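Local coordinates for YaeQ family protein (Pseudomonas syringae pv. tomato, PDB 2OT9) that is of unknown function but belongs to the YaeQ family of the PDDEXK nuclease-like clan and here holds a meso-tartrate molecule in a pocket, at residues G85-A89 with D90-W94; G115-I118 with P119-N123; A130-Q134 with D135-V139; V152-E156 with G157-V161. All coordinates share one frame; numbering follows the deposited sequence.

Contact 1. Residues G85-A89 with D90-W94; sequences GQPDA and DRLTW. With SRT (S,R meso-tartaric acid), chain C.
Asp88 reaches forward with its carboxylate to the first turn of helix 89-96, where OD1 accepts from Arg91 N at 2.9 Å, meeting the donor nearly along its C-O bond. Placing CG between the backbone N and the carbonyl carbon (chi1 67°) brings the short acid there, in reach of an amide with no earlier helical turn to serve it. Asp88 O takes the straight bond from Leu92 N, 3.2 Å away. Ala89 O is gripped twice: Thr93 N and Thr93 OG1 arrive from opposite faces of its carbonyl plane, the hydroxyl at 2.7 Å. A water donates to both Asp88 OD2 and Asp90 OD2, probably easing the repulsion between the two acids, whose nearest charged atoms, Asp88 OD1 and Asp90 OD2, lie 4.5 Å apart.

One residue before the cap, the Pro87 ring sets CB 4.1 Å from Arg91 CD and CG against Leu92 CD2. The Arg91 chain, extended from CG to NE, carries the guanidinium to the tartrate, whose O41 lies over one face at 3.5 Å from NE. Glu83 forms a salt bridge with Arg91 NH2 and Val64 O accepts from NH1, fixing the group. Gln86 N donates to tartrate O1 at 2.7 Å and 172°, and Gly85, lacking a side chain, lets that oxygen come close. The arrangement is an aspartate N-cap whose preceding loop, together with Arg91, lines the tartrate pocket.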
loop_
_atom_site.group_PDB
_atom_site.type_symbol
_atom_site.label_atom_id
_atom_site.label_comp_id
_atom_site.label_asym_id
_atom_site.label_seq_id
_atom_site.Cartn_x
_atom_site.Cartn_y
_atom_site.Cartn_z
ATOM N N GLY A 85 -6.943 1.585 2.092
ATOM C CA GLY A 85 -8.405 1.720 2.163
ATOM C C GLY A 85 -8.828 2.909 3.008
ATOM O O GLY A 85 -8.248 3.992 2.893
ATOM N N GLN A 86 -9.810 2.696 3.883
ATOM C CA GLN A 86 -10.423 3.789 4.628
ATOM C C GLN A 86 -10.513 3.477 6.130
ATOM O O GLN A 86 -11.617 3.422 6.680
ATOM C CB GLN A 86 -11.810 4.105 4.040
ATOM C CG GLN A 86 -11.746 4.633 2.594
ATOM C CD GLN A 86 -13.098 4.953 1.992
ATOM O OE1 GLN A 86 -14.090 5.144 2.701
ATOM N NE2 GLN A 86 -13.147 5.005 0.666
ATOM N N PRO A 87 -9.357 3.286 6.806
ATOM C CA PRO A 87 -9.415 3.067 8.264
ATOM C C PRO A 87 -9.900 4.339 8.955
ATOM O O PRO A 87 -9.702 5.436 8.418
ATOM C CB PRO A 87 -7.959 2.782 8.641
ATOM C CG PRO A 87 -7.143 3.447 7.561
ATOM C CD PRO A 87 -7.966 3.314 6.300
ATOM N N ASP A 88 -10.549 4.210 10.108
ATOM C CA ASP A 88 -11.022 5.396 10.829
ATOM C C ASP A 88 -9.905 6.065 11.647
ATOM O O ASP A 88 -8.808 5.519 11.782
ATOM C CB ASP A 88 -12.308 5.110 11.655
ATOM C CG ASP A 88 -12.095 4.136 12.826
ATOM O OD1 ASP A 88 -10.979 4.058 13.395
ATOM O OD2 ASP A 88 -13.090 3.466 13.214
ATOM N N ALA A 89 -10.191 7.251 12.187
ATOM C CA ALA A 89 -9.201 8.019 12.927
ATOM C C ALA A 89 -8.761 7.322 14.213
ATOM O O ALA A 89 -7.640 7.509 14.647
ATOM C CB ALA A 89 -9.747 9.423 13.248
ATOM N N ASP A 90 -9.656 6.569 14.849
ATOM C CA ASP A 90 -9.288 5.816 16.053
ATOM C C ASP A 90 -8.192 4.788 15.727
ATOM O O ASP A 90 -7.192 4.691 16.436
ATOM C CB ASP A 90 -10.512 5.145 16.693
ATOM C CG ASP A 90 -11.467 6.153 17.338
ATOM O OD1 ASP A 90 -11.036 6.891 18.238
ATOM O OD2 ASP A 90 -12.659 6.179 16.963
ATOM N N ARG A 91 -8.359 4.065 14.627
ATOM C CA ARG A 91 -7.401 3.014 14.241
ATOM C C ARG A 91 -6.049 3.625 13.903
ATOM O O ARG A 91 -5.003 3.138 14.351
ATOM C CB ARG A 91 -7.914 2.180 13.051
ATOM C CG ARG A 91 -6.911 1.070 12.662
ATOM C CD ARG A 91 -7.426 0.028 11.671
ATOM N NE ARG A 91 -6.337 -0.906 11.328
ATOM C CZ ARG A 91 -6.007 -1.991 12.026
ATOM N NH1 ARG A 91 -6.690 -2.332 13.121
ATOM N NH2 ARG A 91 -4.996 -2.761 11.614
ATOM N N LEU A 92 -6.072 4.708 13.133
ATOM C CA LEU A 92 -4.845 5.451 12.828
ATOM C C LEU A 92 -4.172 5.964 14.088
ATOM O O LEU A 92 -2.951 5.903 14.191
ATOM C CB LEU A 92 -5.128 6.613 11.868
ATOM C CG LEU A 92 -5.469 6.147 10.448
ATOM C CD1 LEU A 92 -5.893 7.323 9.594
ATOM C CD2 LEU A 92 -4.301 5.400 9.778
ATOM N N THR A 93 -4.960 6.453 15.050
ATOM C CA THR A 93 -4.389 6.956 16.300
ATOM C C THR A 93 -3.650 5.854 17.049
ATOM O O THR A 93 -2.480 6.028 17.428
ATOM C CB THR A 93 -5.458 7.583 17.227
ATOM O OG1 THR A 93 -6.090 8.661 16.537
ATOM C CG2 THR A 93 -4.830 8.096 18.536
ATOM N N TRP A 94 -4.323 4.727 17.248
ATOM C CA TRP A 94 -3.750 3.646 18.028
ATOM C C TRP A 94 -2.617 2.887 17.344
ATOM O O TRP A 94 -1.638 2.529 17.999
ATOM C CB TRP A 94 -4.834 2.695 18.523
ATOM C CG TRP A 94 -5.644 3.331 19.640
ATOM C CD1 TRP A 94 -5.169 4.111 20.667
ATOM C CD2 TRP A 94 -7.055 3.226 19.835
ATOM N NE1 TRP A 94 -6.218 4.495 21.499
ATOM C CE2 TRP A 94 -7.383 3.977 20.997
ATOM C CE3 TRP A 94 -8.085 2.600 19.123
ATOM C CZ2 TRP A 94 -8.688 4.092 21.466
ATOM C CZ3 TRP A 94 -9.379 2.721 19.600
ATOM C CH2 TRP A 94 -9.666 3.462 20.746
HETATM O O1 SRT C . -10.470 0.124 4.301
HETATM O O11 SRT C . -11.718 -0.181 6.065
HETATM C C1 SRT C . -10.762 -0.499 5.332
HETATM C C2 SRT C . -9.872 -1.666 5.672
HETATM O O2 SRT C . -10.536 -2.911 5.941
HETATM C C3 SRT C . -9.010 -1.221 6.831
HETATM O O3 SRT C . -7.981 -0.450 6.204
HETATM C C4 SRT C . -8.461 -2.391 7.624
HETATM O O4 SRT C . -8.007 -3.420 7.055
HETATM O O41 SRT C . -8.482 -2.282 8.868
HETATM O O HOH W 1 -13.632 3.857 16.259
#

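Contact 2. Residues G115-I118 with P119-N123; sequences GKVI and PAIKN
Ile121 folds back on Val117 and Ile118, and its side chain can be followed outward from the backbone. CB lies 3.9 Å from Val117 O, and its two branches, CG1 and CG2, then each come to 3.5 Å from that same Val117 O. CG1, held between the backbone N and the carbonyl carbon (chi1 62°), is also 3.5 Å from Ile118 O. CG2 takes the other direction and packs obliquely on Val117 CG1 at 4.1 Å. At the tip, CD1 faces Ile118 CD1 across 4.3 Å, so one branched residue spreads over two apolar neighbours while its CH groups flank their carbonyls.

The backbone beside it is drawn in by a single clear hydrogen bond, from Ala120 N to Val117 O at 3.0 Å; the donor stands well above the carbonyl plane, 56° out of it, as suits a tight turn. Pro119 has no N-H to offer the helical carbonyls, and its ring CG instead sits 3.3 Å from Gly115 O. Ala120 is small enough to rest CB beside Lys116 O at 3.7 Å. Lys122, bent along its chain, lays its CD methylene near Ile118 O.

Outside the two segments, Val117 packs on Leu92 of helix 89-96, while Ala120 and Ile121 both touch Ala89 of that helix. Ile118 and Ile121 also meet Ile129, so residues 117-121 lie between helix 89-96 and strand 127-131.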
loop_
_atom_site.group_PDB
_atom_site.type_symbol
_atom_site.label_atom_id
_atom_site.label_comp_id
_atom_site.label_asym_id
_atom_site.label_seq_id
_atom_site.Cartn_x
_atom_site.Cartn_y
_atom_site.Cartn_z
ATOM N N GLY A 115 -13.402 14.072 5.420
ATOM C CA GLY A 115 -14.040 15.061 6.265
ATOM C C GLY A 115 -14.071 14.666 7.721
ATOM O O GLY A 115 -13.965 15.528 8.596
ATOM N N LYS A 116 -14.237 13.370 7.983
ATOM C CA LYS A 116 -14.198 12.833 9.341
ATOM C C LYS A 116 -12.775 12.615 9.867
ATOM O O LYS A 116 -12.473 12.960 11.000
ATOM C CB LYS A 116 -14.992 11.514 9.434
ATOM C CG LYS A 116 -16.509 11.722 9.461
ATOM C CD LYS A 116 -17.247 10.459 9.827
ATOM C CE LYS A 116 -18.704 10.515 9.372
ATOM N NZ LYS A 116 -19.360 11.836 9.631
ATOM N N VAL A 117 -11.905 12.056 9.039
ATOM C CA VAL A 117 -10.600 11.599 9.509
ATOM C C VAL A 117 -9.523 12.696 9.556
ATOM O O VAL A 117 -8.807 12.811 10.539
ATOM C CB VAL A 117 -10.127 10.384 8.681
ATOM C CG1 VAL A 117 -8.723 9.948 9.078
ATOM C CG2 VAL A 117 -11.108 9.237 8.864
ATOM N N ILE A 118 -9.415 13.503 8.498
ATOM C CA ILE A 118 -8.324 14.482 8.411
ATOM C C ILE A 118 -8.283 15.496 9.581
ATOM O O ILE A 118 -7.203 15.758 10.120
ATOM C CB ILE A 118 -8.287 15.200 7.018
ATOM C CG1 ILE A 118 -8.040 14.197 5.859
ATOM C CG2 ILE A 118 -7.312 16.365 7.016
ATOM C CD1 ILE A 118 -6.796 13.301 5.974
ATOM N N PRO A 119 -9.444 16.056 9.976
ATOM C CA PRO A 119 -9.432 16.981 11.110
ATOM C C PRO A 119 -9.084 16.319 12.445
ATOM O O PRO A 119 -8.667 17.023 13.366
ATOM C CB PRO A 119 -10.887 17.492 11.179
ATOM C CG PRO A 119 -11.449 17.239 9.824
ATOM C CD PRO A 119 -10.804 15.929 9.412
ATOM N N ALA A 120 -9.241 14.999 12.536
ATOM C CA ALA A 120 -9.110 14.274 13.804
ATOM C C ALA A 120 -7.706 13.730 14.090
ATOM O O ALA A 120 -7.444 13.228 15.193
ATOM C CB ALA A 120 -10.137 13.128 13.865
ATOM N N ILE A 121 -6.821 13.812 13.092
ATOM C CA ILE A 121 -5.496 13.224 13.190
ATOM C C ILE A 121 -4.373 14.264 13.193
ATOM O O ILE A 121 -3.208 13.919 13.001
ATOM C CB ILE A 121 -5.244 12.201 12.071
ATOM C CG1 ILE A 121 -5.313 12.872 10.690
ATOM C CG2 ILE A 121 -6.224 11.029 12.166
ATOM C CD1 ILE A 121 -4.902 11.969 9.576
ATOM N N LYS A 122 -4.733 15.522 13.438
ATOM C CA LYS A 122 -3.768 16.631 13.480
ATOM C C LYS A 122 -2.601 16.400 14.424
ATOM O O LYS A 122 -1.456 16.701 14.086
ATOM C CB LYS A 122 -4.465 17.934 13.891
ATOM C CG LYS A 122 -5.510 18.421 12.912
ATOM C CD LYS A 122 -4.928 18.540 11.526
ATOM C CE LYS A 122 -5.522 19.718 10.778
ATOM N NZ LYS A 122 -4.745 19.948 9.504
ATOM N N ASN A 123 -2.896 15.867 15.602
ATOM C CA ASN A 123 -1.889 15.700 16.647
ATOM C C ASN A 123 -1.111 14.393 16.568
ATOM O O ASN A 123 -0.223 14.132 17.390
ATOM C CB ASN A 123 -2.530 15.854 18.024
ATOM C CG ASN A 123 -3.134 17.223 18.223
ATOM O OD1 ASN A 123 -2.713 18.193 17.579
ATOM N ND2 ASN A 123 -4.128 17.317 19.111
#

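Contact 3. Residues A130-Q134 with D135-V139; sequences AAVPQ and DVLEV
Val132, Pro133 and Gln134 lead from strand 127-131 into helix 134-141, a strand-to-helix connection with Pro133 at the N-cap, and they are met by the first turn of the helix. Two backbone hydrogen bonds begin the helical pattern: Glu138 N donates to Gln134 O at 2.9 Å and 157°, and Leu137 N donates weakly to Pro133 O at 3.3 Å. A proline fits at this entry, since its nitrogen has no hydrogen that would need an acceptor, while its carbonyl still takes the Leu137 N-H.

The apolar contacts lie on the inner side. Val132 CG1 meets Leu137 CB at 4.0 Å, the two side chains crossing at about a right angle; Leu137 continues onto Thr41 and Val42 of helix 37-49, and Val132 onto Leu45. Val136, with CG1 between its backbone N and carbonyl carbon (chi1 67°), sets that methyl 3.6 Å from Pro133 O and 4.3 Å from Pro133 CD.

Among the polar groups, Asp135 OD1 accepts a weak bond from the amide of its neighbour Val136, and an acid so near a helix N-terminus probably gains from the helix dipole. On the outer side, the Glu138 chain, extended beyond CG, crosses the bent Gln134 chain obliquely and brings OE2 3.4 Å from Gln134 CG.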
loop_
_atom_site.group_PDB
_atom_site.type_symbol
_atom_site.label_atom_id
_atom_site.label_comp_id
_atom_site.label_asym_id
_atom_site.label_seq_id
_atom_site.Cartn_x
_atom_site.Cartn_y
_atom_site.Cartn_z
ATOM N N ALA A 130 -1.875 9.181 1.316
ATOM C CA ALA A 130 -2.003 9.496 -0.099
ATOM C C ALA A 130 -3.172 8.690 -0.645
ATOM O O ALA A 130 -3.457 7.593 -0.155
ATOM C CB ALA A 130 -0.719 9.131 -0.839
ATOM N N ALA A 131 -3.864 9.226 -1.637
ATOM C CA ALA A 131 -4.977 8.515 -2.273
ATOM C C ALA A 131 -4.584 8.038 -3.683
ATOM O O ALA A 131 -3.920 8.766 -4.428
ATOM C CB ALA A 131 -6.194 9.414 -2.349
ATOM N N VAL A 132 -5.022 6.831 -4.035
ATOM C CA VAL A 132 -4.817 6.254 -5.360
ATOM C C VAL A 132 -6.065 6.571 -6.198
ATOM O O VAL A 132 -7.175 6.282 -5.750
ATOM C CB VAL A 132 -4.662 4.704 -5.280
ATOM C CG1 VAL A 132 -4.421 4.104 -6.667
ATOM C CG2 VAL A 132 -3.524 4.293 -4.308
ATOM N N PRO A 133 -5.898 7.173 -7.389
ATOM C CA PRO A 133 -7.071 7.503 -8.250
ATOM C C PRO A 133 -7.810 6.236 -8.697
ATOM O O PRO A 133 -7.168 5.228 -9.001
ATOM C CB PRO A 133 -6.436 8.196 -9.476
ATOM C CG PRO A 133 -5.085 8.631 -9.025
ATOM C CD PRO A 133 -4.630 7.610 -7.995
ATOM N N GLN A 134 -9.140 6.285 -8.760
ATOM C CA GLN A 134 -9.909 5.069 -9.017
ATOM C C GLN A 134 -9.748 4.552 -10.441
ATOM O O GLN A 134 -9.745 3.338 -10.652
ATOM C CB GLN A 134 -11.404 5.227 -8.661
ATOM C CG GLN A 134 -12.248 3.893 -8.741
ATOM C CD GLN A 134 -12.039 2.875 -7.576
ATOM O OE1 GLN A 134 -12.542 1.747 -7.640
ATOM N NE2 GLN A 134 -11.319 3.264 -6.537
ATOM N N ASP A 135 -9.613 5.457 -11.407
ATOM C CA ASP A 135 -9.509 5.036 -12.810
ATOM C C ASP A 135 -8.320 4.106 -13.057
ATOM O O ASP A 135 -8.512 3.015 -13.570
ATOM C CB ASP A 135 -9.559 6.213 -13.806
ATOM C CG ASP A 135 -8.409 7.232 -13.633
ATOM O OD1 ASP A 135 -7.528 7.089 -12.753
ATOM O OD2 ASP A 135 -8.405 8.214 -14.417
ATOM N N VAL A 136 -7.112 4.513 -12.665
ATOM C CA VAL A 136 -5.920 3.672 -12.900
ATOM C C VAL A 136 -5.928 2.423 -12.011
ATOM O O VAL A 136 -5.426 1.361 -12.392
ATOM C CB VAL A 136 -4.587 4.465 -12.737
ATOM C CG1 VAL A 136 -4.349 4.916 -11.279
ATOM C CG2 VAL A 136 -3.394 3.632 -13.250
ATOM N N LEU A 137 -6.492 2.556 -10.818
ATOM C CA LEU A 137 -6.584 1.419 -9.934
ATOM C C LEU A 137 -7.438 0.343 -10.596
ATOM O O LEU A 137 -7.060 -0.823 -10.602
ATOM C CB LEU A 137 -7.169 1.825 -8.572
ATOM C CG LEU A 137 -7.393 0.701 -7.575
ATOM C CD1 LEU A 137 -6.072 -0.067 -7.359
ATOM C CD2 LEU A 137 -7.914 1.295 -6.273
ATOM N N GLU A 138 -8.562 0.733 -11.185
ATOM C CA GLU A 138 -9.440 -0.264 -11.818
ATOM C C GLU A 138 -8.773 -0.983 -12.986
ATOM O O GLU A 138 -8.913 -2.208 -13.131
ATOM C CB GLU A 138 -10.784 0.345 -12.217
ATOM C CG GLU A 138 -11.727 0.414 -11.001
ATOM C CD GLU A 138 -13.110 0.944 -11.348
ATOM O OE1 GLU A 138 -13.477 0.940 -12.544
ATOM O OE2 GLU A 138 -13.829 1.357 -10.411
ATOM N N VAL A 139 -8.031 -0.220 -13.789
ATOM C CA VAL A 139 -7.226 -0.762 -14.890
ATOM C C VAL A 139 -6.178 -1.767 -14.400
ATOM O O VAL A 139 -6.037 -2.855 -14.972
ATOM C CB VAL A 139 -6.505 0.374 -15.639
ATOM C CG1 VAL A 139 -5.383 -0.181 -16.520
ATOM C CG2 VAL A 139 -7.477 1.203 -16.454
#

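Contact 4. Residues V152-E156 with G157-V161; sequences VMISE and GTVFV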
loop_
_atom_site.group_PDB
_atom_site.type_symbol
_atom_site.label_atom_id
_atom_site.label_comp_id
_atom_site.label_asym_id
_atom_site.label_seq_id
_atom_site.Cartn_x
_atom_site.Cartn_y
_atom_site.Cartn_z
ATOM N N VAL A 152 7.932 -1.631 -12.459
ATOM C CA VAL A 152 7.586 -0.359 -11.833
ATOM C C VAL A 152 8.759 0.615 -11.906
ATOM O O VAL A 152 9.887 0.282 -11.507
ATOM C CB VAL A 152 7.152 -0.554 -10.359
ATOM C CG1 VAL A 152 6.967 0.803 -9.640
ATOM C CG2 VAL A 152 5.850 -1.377 -10.279
HETATM N N MSE A 153 8.491 1.805 -12.441
HETATM C CA MSE A 153 9.447 2.898 -12.392
HETATM C C MSE A 153 8.854 4.011 -11.537
HETATM O O MSE A 153 7.682 4.392 -11.710
HETATM C CB MSE A 153 9.793 3.412 -13.787
HETATM C CG MSE A 153 10.675 4.685 -13.769
HETATM SE SE MSE A 153 11.353 5.163 -15.516
HETATM C CE MSE A 153 12.731 3.817 -15.624
ATOM N N ILE A 154 9.653 4.513 -10.602
ATOM C CA ILE A 154 9.235 5.633 -9.750
ATOM C C ILE A 154 10.137 6.827 -10.061
ATOM O O ILE A 154 11.375 6.769 -9.882
ATOM C CB ILE A 154 9.270 5.244 -8.244
ATOM C CG1 ILE A 154 8.398 3.990 -8.001
ATOM C CG2 ILE A 154 8.824 6.427 -7.349
ATOM C CD1 ILE A 154 8.395 3.478 -6.552
ATOM N N SER A 155 9.518 7.897 -10.549
ATOM C CA SER A 155 10.247 9.087 -10.958
ATOM C C SER A 155 9.492 10.359 -10.565
ATOM O O SER A 155 8.313 10.523 -10.895
ATOM C CB SER A 155 10.489 9.036 -12.472
ATOM O OG SER A 155 11.211 10.174 -12.910
ATOM N N GLU A 156 10.175 11.249 -9.848
ATOM C CA GLU A 156 9.569 12.497 -9.373
ATOM C C GLU A 156 8.226 12.267 -8.658
ATOM O O GLU A 156 7.259 13.021 -8.852
ATOM C CB GLU A 156 9.443 13.502 -10.534
ATOM C CG GLU A 156 10.792 13.808 -11.206
ATOM C CD GLU A 156 10.735 14.903 -12.267
ATOM O OE1 GLU A 156 9.645 15.472 -12.502
ATOM O OE2 GLU A 156 11.798 15.203 -12.865
ATOM N N GLY A 157 8.163 11.210 -7.847
ATOM C CA GLY A 157 6.965 10.916 -7.063
ATOM C C GLY A 157 5.859 10.180 -7.809
ATOM O O GLY A 157 4.875 9.749 -7.186
ATOM N N THR A 158 6.006 10.033 -9.130
ATOM C CA THR A 158 5.005 9.328 -9.939
ATOM C C THR A 158 5.406 7.883 -10.115
ATOM O O THR A 158 6.575 7.586 -10.336
ATOM C CB THR A 158 4.809 9.964 -11.324
ATOM O OG1 THR A 158 4.492 11.347 -11.165
ATOM C CG2 THR A 158 3.675 9.274 -12.108
ATOM N N VAL A 159 4.421 6.999 -9.995
ATOM C CA VAL A 159 4.624 5.572 -10.143
ATOM C C VAL A 159 4.127 5.163 -11.535
ATOM O O VAL A 159 2.975 5.431 -11.903
ATOM C CB VAL A 159 3.912 4.796 -8.995
ATOM C CG1 VAL A 159 4.173 3.290 -9.075
ATOM C CG2 VAL A 159 4.363 5.322 -7.633
ATOM N N PHE A 160 5.003 4.550 -12.322
ATOM C CA PHE A 160 4.622 4.035 -13.616
ATOM C C PHE A 160 4.686 2.522 -13.543
ATOM O O PHE A 160 5.766 1.946 -13.364
ATOM C CB PHE A 160 5.573 4.534 -14.719
ATOM C CG PHE A 160 5.626 6.031 -14.836
ATOM C CD1 PHE A 160 4.728 6.706 -15.651
ATOM C CD2 PHE A 160 6.571 6.761 -14.123
ATOM C CE1 PHE A 160 4.778 8.107 -15.768
ATOM C CE2 PHE A 160 6.629 8.153 -14.229
ATOM C CZ PHE A 160 5.726 8.824 -15.058
ATOM N N VAL A 161 3.530 1.885 -13.697
ATOM C CA VAL A 161 3.466 0.432 -13.641
ATOM C C VAL A 161 3.238 -0.121 -15.043
ATOM O O VAL A 161 2.245 0.222 -15.697
ATOM C CB VAL A 161 2.321 -0.041 -12.710
ATOM C CG1 VAL A 161 2.256 -1.582 -12.664
ATOM C CG2 VAL A 161 2.453 0.561 -11.317
#
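Val152, Ile154, Val159 and Val161 form the apolar centre of this hairpin, all on one face of the sheet. Val152 sends its two methyls to different partners: CG1 reaches Val159 CG1 at 3.8 Å, crossing obliquely, and CG2 meets Val161 CG2 at 4.0 Å, those two side chains lying side by side. Beta-branched residues suit the extended backbone and fill this face, which packs on Leu45 and Phe49 of helix 37-49.

The other face carries Met153, present as selenomethionine, with Ser155, Thr158 and Phe160. The Phe160 ring holds Thr158 CG2 over one face, 3.6 Å above its plane and offset toward the rim. Ser155 CB stands at the ring edge, 4.3 Å from CE2. Thr158 can offer a methyl to the ring and still bond through OG1 to Gln171.

Between the two strands run paired backbone hydrogen bonds. Met153 and Phe160 exchange two, that from Phe160 N to Met153 O measuring 2.8 Å, and Ser155 and Thr158 exchange two more, closing a type I' turn. Glu156 and Gly157 occupy its corner with positive phi (50° and 82°), a region in which glycine is at ease; both of their amides donate to Asp18. The chemistry implies a two-sided hairpin: greasy toward helix 37-49, mixed on the opposite face, and pinned at its turn by an acid from elsewhere in the chain.

The contacts follow one another along the chain, from contact 1 to contact 4, without overlap. Contacts 1 and 2 adjoin, their centres 10 Å apart, where helix 89-96 packs against the end of helix 111-117 and the loop after it. Strand 127-131 then leads to contact 3, whose centre is about 20 Å from that of contact 1. Contact 4 is 14 Å from contact 3 between centres; strands 127-131, 147-155 and 158-163 belong to the same mixed sheet, and helix 37-49 packs on both contacts. Contacts 1 and 4 lie on opposite sides of the chain's centre, about 27 Å apart between centres, so the tartrate pocket and the 152-161 hairpin occupy distant parts of the single family fold.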